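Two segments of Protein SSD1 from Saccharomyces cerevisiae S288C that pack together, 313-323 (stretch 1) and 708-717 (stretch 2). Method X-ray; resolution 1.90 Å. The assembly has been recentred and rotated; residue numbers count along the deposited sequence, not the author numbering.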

# COMPACT_ATOMS: atom_id res chain seq x y z
N THR A 313 -21.46 -2.91 4.54
CA THR A 313 -21.43 -2.24 3.25
C THR A 313 -20.10 -1.55 3.02
O THR A 313 -19.57 -1.54 1.90
CB THR A 313 -22.58 -1.23 3.15
OG1 THR A 313 -23.83 -1.90 3.31
CG2 THR A 313 -22.55 -0.51 1.81
N GLU A 314 -19.53 -0.96 4.08
CA GLU A 314 -18.23 -0.30 3.95
C GLU A 314 -17.17 -1.27 3.42
O GLU A 314 -16.38 -0.91 2.55
CB GLU A 314 -17.81 0.27 5.31
CG GLU A 314 -18.58 1.51 5.72
CD GLU A 314 -18.25 1.96 7.14
OE1 GLU A 314 -17.87 1.11 7.97
OE2 GLU A 314 -18.39 3.17 7.43
N ILE A 315 -17.16 -2.50 3.94
CA ILE A 315 -16.17 -3.48 3.50
C ILE A 315 -16.52 -4.00 2.11
O ILE A 315 -15.65 -4.14 1.24
CB ILE A 315 -16.06 -4.63 4.51
CG1 ILE A 315 -15.71 -4.09 5.90
CG2 ILE A 315 -15.03 -5.66 4.04
CD1 ILE A 315 -14.43 -3.28 5.95
N ASP A 316 -17.80 -4.31 1.88
CA ASP A 316 -18.23 -4.74 0.55
C ASP A 316 -17.86 -3.69 -0.50
O ASP A 316 -17.41 -4.03 -1.60
CB ASP A 316 -19.73 -4.99 0.56
CG ASP A 316 -20.20 -5.79 -0.64
OD1 ASP A 316 -19.36 -6.18 -1.47
OD2 ASP A 316 -21.42 -6.04 -0.74
N SER A 317 -18.01 -2.41 -0.15
CA SER A 317 -17.70 -1.34 -1.10
C SER A 317 -16.20 -1.27 -1.39
O SER A 317 -15.80 -1.03 -2.53
CB SER A 317 -18.19 -0.00 -0.55
OG SER A 317 -17.72 1.07 -1.33
N ILE A 318 -15.37 -1.47 -0.36
CA ILE A 318 -13.93 -1.51 -0.58
C ILE A 318 -13.57 -2.65 -1.52
O ILE A 318 -12.75 -2.48 -2.43
CB ILE A 318 -13.19 -1.63 0.77
CG1 ILE A 318 -13.29 -0.32 1.54
CG2 ILE A 318 -11.72 -2.05 0.54
CD1 ILE A 318 -12.87 -0.40 2.98
N LEU A 319 -14.18 -3.82 -1.32
CA LEU A 319 -13.87 -4.97 -2.17
C LEU A 319 -14.30 -4.71 -3.61
O LEU A 319 -13.52 -4.96 -4.55
CB LEU A 319 -14.53 -6.22 -1.62
CG LEU A 319 -13.89 -6.83 -0.37
CD1 LEU A 319 -14.80 -7.90 0.23
CD2 LEU A 319 -12.52 -7.42 -0.68
N ARG A 320 -15.53 -4.24 -3.81
CA ARG A 320 -16.03 -4.01 -5.16
C ARG A 320 -15.25 -2.91 -5.87
O ARG A 320 -14.96 -3.01 -7.07
CB ARG A 320 -17.51 -3.60 -5.15
CG ARG A 320 -18.49 -4.53 -4.47
CD ARG A 320 -18.76 -5.78 -5.27
NE ARG A 320 -19.53 -6.72 -4.47
CZ ARG A 320 -20.86 -6.68 -4.36
NH1 ARG A 320 -21.56 -5.76 -5.00
NH2 ARG A 320 -21.50 -7.57 -3.61
N ASP A 321 -14.94 -1.82 -5.15
CA ASP A 321 -14.18 -0.74 -5.76
C ASP A 321 -12.83 -1.23 -6.24
O ASP A 321 -12.26 -0.67 -7.18
CB ASP A 321 -13.99 0.40 -4.76
CG ASP A 321 -13.46 1.66 -5.42
OD1 ASP A 321 -14.00 2.06 -6.48
OD2 ASP A 321 -12.53 2.28 -4.86
N ASN A 322 -12.29 -2.25 -5.59
CA ASN A 322 -11.05 -2.88 -6.01
C ASN A 322 -11.28 -4.17 -6.79
O ASN A 322 -10.38 -5.01 -6.85
CB ASN A 322 -10.16 -3.10 -4.78
CG ASN A 322 -9.64 -1.80 -4.22
OD1 ASN A 322 -8.76 -1.17 -4.81
ND2 ASN A 322 -10.20 -1.37 -3.10
N ASN A 323 -12.47 -4.34 -7.37
CA ASN A 323 -12.71 -5.34 -8.42
C ASN A 323 -12.74 -6.77 -7.89
O ASN A 323 -12.48 -7.71 -8.64
CB ASN A 323 -11.67 -5.21 -9.54
CG ASN A 323 -11.65 -3.83 -10.14
OD1 ASN A 323 -12.59 -3.45 -10.84
ND2 ASN A 323 -10.63 -3.04 -9.82
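Stretch 2, residues 708-717: QAQEQAIHLL

Stretch 2 is helical from Gln 708 to Leu 717, part of a longer helix, and lies antiparallel on the helix of stretch 1 (residues 313-321): the N-to-C directions differ by 156°, and the axes approach to 9.4 Å. The register therefore runs backwards: by nearest CA atoms, Ile 318 pairs with Ala 709, Ile 315 with Ala 713 and Glu 314 with Leu 716; the CA atoms of Ile 318 and Ala 709 are 5.9 Å apart, close, beside a small alanine. Ile 318 (chi1 m, chi2 t) is the knob, seated among Ala 709, Gln 712, Ala 713 and Leu 716. Its two methyls reach different neighbours: CG2 lies 3.8 Å from CB of Ala 709, while CD1, extended by the t chi2, lies 4.1 Å from CD2 of Leu 716. Leu 716 adopts chi1 t, chi2 p, which brings its CD2 within 3.7 Å of CB of Glu 314 and 3.8 Å of CD1 of Ile 315. The CA-to-CB bond of Ile 315 points sideways; with both chi angles m, its end nevertheless comes nearer to stretch 2.

Polar contacts gather where the first helix ends. Asn 322, the first residue to leave helical phi/psi (-100/22), keeps chi1 m; its CA-to-CB bond points toward stretch 2, and its amide bonds to two glutamines there. Its OD1 accepts from NE2 of Gln 708 (2.8 Å), and its ND2 donates to OE1 of Gln 712 (3.0 Å) and back to O of Ile 318 (2.9 Å), tying the side chain to its own last turn. Gln 708 and Gln 712 share an m, t start that extends each side chain to meet this amide. Water 1 donates to OD2 of Asp 321 and OD1 of Asn 322 and accepts from NE2 of Gln 712; water 2 donates to OD2 of Asp 321 and OE1 of Gln 712.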

# COMPACT_ATOMS: atom_id res chain seq x y z
N GLN A 708 -4.56 -2.04 -2.20
CA GLN A 708 -5.41 -0.89 -1.92
C GLN A 708 -6.54 -1.25 -0.97
O GLN A 708 -6.85 -0.49 -0.04
CB GLN A 708 -5.96 -0.32 -3.23
CG GLN A 708 -4.87 0.24 -4.14
CD GLN A 708 -5.37 0.65 -5.52
OE1 GLN A 708 -4.70 1.42 -6.21
NE2 GLN A 708 -6.52 0.13 -5.93
N ALA A 709 -7.16 -2.41 -1.18
CA ALA A 709 -8.23 -2.85 -0.28
C ALA A 709 -7.71 -3.00 1.14
O ALA A 709 -8.36 -2.56 2.09
CB ALA A 709 -8.81 -4.17 -0.78
N GLN A 710 -6.52 -3.59 1.30
CA GLN A 710 -5.99 -3.80 2.64
C GLN A 710 -5.79 -2.48 3.37
O GLN A 710 -6.23 -2.31 4.51
CB GLN A 710 -4.69 -4.60 2.56
CG GLN A 710 -3.91 -4.65 3.87
CD GLN A 710 -2.80 -5.69 3.85
OE1 GLN A 710 -1.62 -5.36 4.02
NE2 GLN A 710 -3.17 -6.94 3.66
N GLU A 711 -5.15 -1.50 2.71
CA GLU A 711 -4.90 -0.23 3.37
C GLU A 711 -6.18 0.57 3.58
O GLU A 711 -6.30 1.30 4.57
CB GLU A 711 -3.88 0.58 2.57
CG GLU A 711 -2.51 -0.10 2.55
CD GLU A 711 -1.35 0.86 2.78
OE1 GLU A 711 -1.50 2.07 2.50
OE2 GLU A 711 -0.28 0.39 3.24
N GLN A 712 -7.13 0.48 2.65
CA GLN A 712 -8.40 1.17 2.83
C GLN A 712 -9.16 0.62 4.03
O GLN A 712 -9.80 1.38 4.77
CB GLN A 712 -9.24 1.04 1.55
CG GLN A 712 -8.77 1.98 0.44
CD GLN A 712 -9.38 1.65 -0.91
OE1 GLN A 712 -10.28 0.81 -1.01
NE2 GLN A 712 -8.88 2.29 -1.95
N ALA A 713 -9.10 -0.69 4.23
CA ALA A 713 -9.78 -1.30 5.37
C ALA A 713 -9.07 -0.97 6.68
O ALA A 713 -9.72 -0.73 7.70
CB ALA A 713 -9.90 -2.81 5.16
N ILE A 714 -7.73 -0.96 6.67
CA ILE A 714 -6.99 -0.48 7.83
C ILE A 714 -7.40 0.95 8.17
O ILE A 714 -7.70 1.28 9.32
CB ILE A 714 -5.48 -0.57 7.59
CG1 ILE A 714 -5.02 -2.02 7.51
CG2 ILE A 714 -4.74 0.18 8.68
CD1 ILE A 714 -3.59 -2.17 6.99
N HIS A 715 -7.39 1.82 7.16
CA HIS A 715 -7.71 3.22 7.37
C HIS A 715 -9.09 3.38 7.97
O HIS A 715 -9.29 4.20 8.88
CB HIS A 715 -7.61 3.96 6.03
CG HIS A 715 -8.03 5.40 6.09
ND1 HIS A 715 -9.33 5.80 5.93
CD2 HIS A 715 -7.31 6.53 6.29
CE1 HIS A 715 -9.40 7.12 6.03
NE2 HIS A 715 -8.18 7.59 6.25
N LEU A 716 -10.05 2.59 7.49
CA LEU A 716 -11.41 2.66 7.99
C LEU A 716 -11.46 2.31 9.48
O LEU A 716 -12.03 3.06 10.28
CB LEU A 716 -12.29 1.72 7.17
CG LEU A 716 -13.77 1.59 7.48
CD1 LEU A 716 -14.47 2.93 7.22
CD2 LEU A 716 -14.39 0.48 6.65
N LEU A 717 -10.86 1.18 9.86
CA LEU A 717 -10.89 0.77 11.25
C LEU A 717 -10.07 1.69 12.14
O LEU A 717 -10.42 1.91 13.30
CB LEU A 717 -10.39 -0.67 11.38
CG LEU A 717 -10.46 -1.32 12.75
CD1 LEU A 717 -11.86 -1.22 13.33
CD2 LEU A 717 -10.02 -2.78 12.66
O HOH W 1 -9.86 1.30 -4.77
O HOH W 2 -12.85 2.34 -1.75